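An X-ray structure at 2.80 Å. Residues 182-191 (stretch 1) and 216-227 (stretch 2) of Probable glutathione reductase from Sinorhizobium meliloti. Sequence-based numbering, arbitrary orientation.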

# COMPACT_ATOMS: atom_id res chain seq x y z
N ALA A 182 13.59 18.47 3.39
CA ALA A 182 14.81 18.47 2.61
C ALA A 182 14.84 17.23 1.73
O ALA A 182 14.96 17.35 0.51
CB ALA A 182 16.01 18.52 3.53
N VAL A 183 14.68 16.05 2.32
CA VAL A 183 14.82 14.83 1.54
C VAL A 183 13.74 14.65 0.48
O VAL A 183 14.02 14.14 -0.60
CB VAL A 183 15.02 13.57 2.40
CG1 VAL A 183 16.26 13.74 3.27
CG2 VAL A 183 13.82 13.29 3.26
N GLU A 184 12.52 15.10 0.77
CA GLU A 184 11.43 15.08 -0.20
C GLU A 184 11.75 15.93 -1.42
O GLU A 184 11.77 15.44 -2.55
CB GLU A 184 10.13 15.54 0.45
CG GLU A 184 9.55 14.57 1.47
CD GLU A 184 8.19 15.01 2.03
OE1 GLU A 184 7.89 16.24 2.08
OE2 GLU A 184 7.43 14.09 2.41
N PHE A 185 12.03 17.21 -1.20
CA PHE A 185 12.37 18.09 -2.29
C PHE A 185 13.55 17.61 -3.13
O PHE A 185 13.46 17.59 -4.35
CB PHE A 185 12.59 19.51 -1.79
CG PHE A 185 11.33 20.30 -1.73
CD1 PHE A 185 10.77 20.81 -2.90
CD2 PHE A 185 10.66 20.48 -0.53
CE1 PHE A 185 9.58 21.52 -2.87
CE2 PHE A 185 9.47 21.20 -0.50
CZ PHE A 185 8.94 21.72 -1.67
N ALA A 186 14.62 17.20 -2.46
CA ALA A 186 15.78 16.67 -3.15
C ALA A 186 15.37 15.55 -4.08
O ALA A 186 15.83 15.47 -5.22
CB ALA A 186 16.81 16.17 -2.17
N ASN A 187 14.50 14.68 -3.59
CA ASN A 187 13.98 13.62 -4.44
C ASN A 187 13.06 14.14 -5.55
O ASN A 187 13.14 13.65 -6.68
CB ASN A 187 13.30 12.54 -3.60
CG ASN A 187 14.31 11.60 -2.99
OD1 ASN A 187 14.79 10.68 -3.65
ND2 ASN A 187 14.65 11.84 -1.73
N ILE A 188 12.23 15.13 -5.24
CA ILE A 188 11.35 15.69 -6.26
C ILE A 188 12.22 16.27 -7.38
O ILE A 188 12.13 15.85 -8.53
CB ILE A 188 10.35 16.73 -5.68
CG1 ILE A 188 9.24 16.03 -4.90
CG2 ILE A 188 9.71 17.54 -6.79
CD1 ILE A 188 8.58 16.89 -3.86
N PHE A 189 13.11 17.19 -7.03
CA PHE A 189 13.95 17.83 -8.03
C PHE A 189 14.80 16.84 -8.80
O PHE A 189 14.89 16.94 -10.03
CB PHE A 189 14.80 18.96 -7.43
CG PHE A 189 14.00 20.18 -7.10
CD1 PHE A 189 13.15 20.76 -8.05
CD2 PHE A 189 14.08 20.76 -5.84
CE1 PHE A 189 12.40 21.88 -7.75
CE2 PHE A 189 13.34 21.89 -5.54
CZ PHE A 189 12.49 22.45 -6.50
N HIS A 190 15.40 15.88 -8.11
CA HIS A 190 16.23 14.89 -8.79
C HIS A 190 15.45 14.15 -9.82
O HIS A 190 15.87 14.05 -10.97
CB HIS A 190 16.88 13.89 -7.84
CG HIS A 190 17.72 12.85 -8.55
ND1 HIS A 190 19.02 13.06 -8.86
CD2 HIS A 190 17.39 11.59 -9.05
CE1 HIS A 190 19.50 11.99 -9.51
NE2 HIS A 190 18.51 11.09 -9.63
N GLY A 191 14.29 13.63 -9.42
CA GLY A 191 13.37 12.93 -10.30
C GLY A 191 13.08 13.73 -11.55
O GLY A 191 12.94 13.17 -12.64
N GLY A 216 19.49 3.48 4.80
CA GLY A 216 18.93 2.87 3.61
C GLY A 216 18.59 3.91 2.58
O GLY A 216 18.89 3.76 1.39
N LEU A 217 17.93 4.97 3.04
CA LEU A 217 17.54 6.05 2.15
C LEU A 217 18.78 6.76 1.62
O LEU A 217 18.91 6.98 0.42
CB LEU A 217 16.59 7.04 2.84
CG LEU A 217 16.09 8.15 1.90
CD1 LEU A 217 15.36 7.58 0.70
CD2 LEU A 217 15.23 9.16 2.63
N HIS A 218 19.69 7.11 2.52
CA HIS A 218 20.98 7.67 2.14
C HIS A 218 21.61 6.86 1.00
O HIS A 218 21.98 7.40 -0.04
CB HIS A 218 21.91 7.72 3.35
CG HIS A 218 23.20 8.44 3.10
ND1 HIS A 218 24.24 7.86 2.49
CD2 HIS A 218 23.60 9.73 3.39
CE1 HIS A 218 25.24 8.74 2.38
NE2 HIS A 218 24.84 9.89 2.93
N ALA A 219 21.71 5.54 1.19
CA ALA A 219 22.29 4.67 0.17
C ALA A 219 21.58 4.84 -1.18
O ALA A 219 22.23 5.13 -2.17
CB ALA A 219 22.29 3.22 0.63
N ALA A 220 20.26 4.68 -1.20
CA ALA A 220 19.47 4.72 -2.43
C ALA A 220 19.57 6.06 -3.15
O ALA A 220 19.62 6.11 -4.38
CB ALA A 220 18.02 4.39 -2.15
N MSE A 221 19.62 7.13 -2.36
CA MSE A 221 19.74 8.49 -2.87
C MSE A 221 21.05 8.70 -3.58
O MSE A 221 21.04 9.13 -4.74
CB MSE A 221 19.55 9.50 -1.74
CG MSE A 221 18.06 9.80 -1.60
SE MSE A 221 17.68 10.96 -0.05
CE MSE A 221 17.82 12.75 -0.86
N GLU A 222 22.18 8.40 -2.94
CA GLU A 222 23.46 8.68 -3.59
C GLU A 222 23.80 7.66 -4.68
O GLU A 222 24.49 7.98 -5.65
CB GLU A 222 24.59 8.93 -2.59
CG GLU A 222 25.13 7.75 -1.82
CD GLU A 222 26.32 8.15 -0.96
OE1 GLU A 222 26.55 9.37 -0.77
OE2 GLU A 222 27.05 7.25 -0.46
N GLU A 223 23.27 6.45 -4.52
CA GLU A 223 23.31 5.42 -5.56
C GLU A 223 22.68 5.93 -6.86
O GLU A 223 23.14 5.59 -7.94
CB GLU A 223 22.56 4.17 -5.09
CG GLU A 223 23.15 2.84 -5.53
CD GLU A 223 22.80 2.44 -6.96
OE1 GLU A 223 21.72 2.84 -7.45
OE2 GLU A 223 23.63 1.74 -7.60
N LYS A 224 21.65 6.77 -6.75
CA LYS A 224 20.94 7.25 -7.94
C LYS A 224 21.39 8.61 -8.46
O LYS A 224 20.79 9.15 -9.39
CB LYS A 224 19.41 7.16 -7.78
CG LYS A 224 18.75 8.23 -6.94
CD LYS A 224 17.26 7.96 -6.80
CE LYS A 224 16.67 8.67 -5.59
NZ LYS A 224 15.18 8.77 -5.60
N GLY A 225 22.46 9.15 -7.89
CA GLY A 225 23.04 10.39 -8.39
C GLY A 225 22.72 11.62 -7.57
O GLY A 225 22.72 12.74 -8.08
N ILE A 226 22.44 11.44 -6.29
CA ILE A 226 22.30 12.60 -5.41
C ILE A 226 23.54 12.72 -4.53
O ILE A 226 23.94 11.78 -3.84
CB ILE A 226 20.97 12.58 -4.61
CG1 ILE A 226 19.78 12.45 -5.58
CG2 ILE A 226 20.86 13.83 -3.74
CD1 ILE A 226 18.41 12.37 -4.94
N ARG A 227 24.17 13.89 -4.58
CA ARG A 227 25.33 14.13 -3.76
C ARG A 227 24.83 14.51 -2.37
O ARG A 227 24.05 15.45 -2.22
CB ARG A 227 26.18 15.25 -4.36
CG ARG A 227 27.64 15.16 -3.98
CD ARG A 227 28.32 16.52 -4.08
NE ARG A 227 29.70 16.47 -3.58
CZ ARG A 227 30.57 17.48 -3.65
NH1 ARG A 227 30.22 18.65 -4.20
NH2 ARG A 227 31.80 17.33 -3.16
O HOH W 1 21.00 14.87 -9.35

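Two helical segments run in nearly the same direction here, their axes inclined by 24° and no closer than 11.8 Å. That spacing is too wide for backbones to touch, so side chains must bridge the gap, and the contact stays modest, burying about 400 Å² with both sides summed. Stretch 1 is helical throughout and presents Val183, Ala186, Asn187 and His190, a spacing of three and four residues that keeps them along one side of the helix. Stretch 2 answers with Leu217, Met221 and Lys224, then adds the turn that follows its helix.

Leu217 opens the contact lightly. Its CB points toward stretch 1, yet CD2 of Leu217 comes only to 4.4 Å from CG2 of Val183, a loose apolar touch between two buried residues.

One turn on, Met221, present as selenomethionine, does more of the filling. Its CA-to-CB bond points sideways, but the chain, with chi angles m, t and p, brings its end across the gap. CE of Met221 lies 3.8 Å from CB of Ala186, 4.4 Å from CB of Val183 and 3.4 Å from ND2 of Asn187. The pairing of long with short is instructive: the methyl of Ala186 leaves room for a flexible chain to lie against it. The amide beside CE is not left unsatisfied, since ND2 of Asn187 donates to the backbone O of Val183 at 2.6 Å, one turn back in its own helix.

That internal bond holds the amide with OD1 available for the next partner. Lys224, the first residue to leave helical phi/psi, sends an extended side chain to it, and NZ of Lys224 donates to OD1 of Asn187 at 2.8 Å. This is a direct hydrogen bond between the stretches; NZ is also bonded elsewhere in the structure. Asn187 thus uses both ends of its amide, one to its own helix and one to the neighbour. The backbone of Lys224 matters too: O of Lys224 lies 3.0 Å from NE2 of His190.

Gly225 turns the chain with phi/psi of 103/25. A CB at these angles would jam against the carbonyl O of Lys224, which by itself calls for glycine, and a CB on Gly225 would also sit a tight 3.4 Å from CE1 of His190. The carbonyl of Gly225 joins the contact through a water, whose O donates to Gly225 O at 3.0 Å and is hydrogen-bonded to ND1 of His190 at 2.7 Å.

Ile226 completes the contact, N of Ile226 bonded to O of Met221 at 3.1 Å across the turn. Its CB points toward stretch 1, and CG1 of Ile226 sits over one face of the His190 ring, 3.8 Å from the centroid and 29° off the normal, a CH-pi contact. CD1 of Ile226 lies 4.0 Å from O of Ala186. The imidazole therefore serves twice: its face takes an aliphatic chain, while its nitrogens lie near polar partners. The helices meet through apolar side chains, and the turn after the second adds polar pairings together with the Ile226 contact on the imidazole.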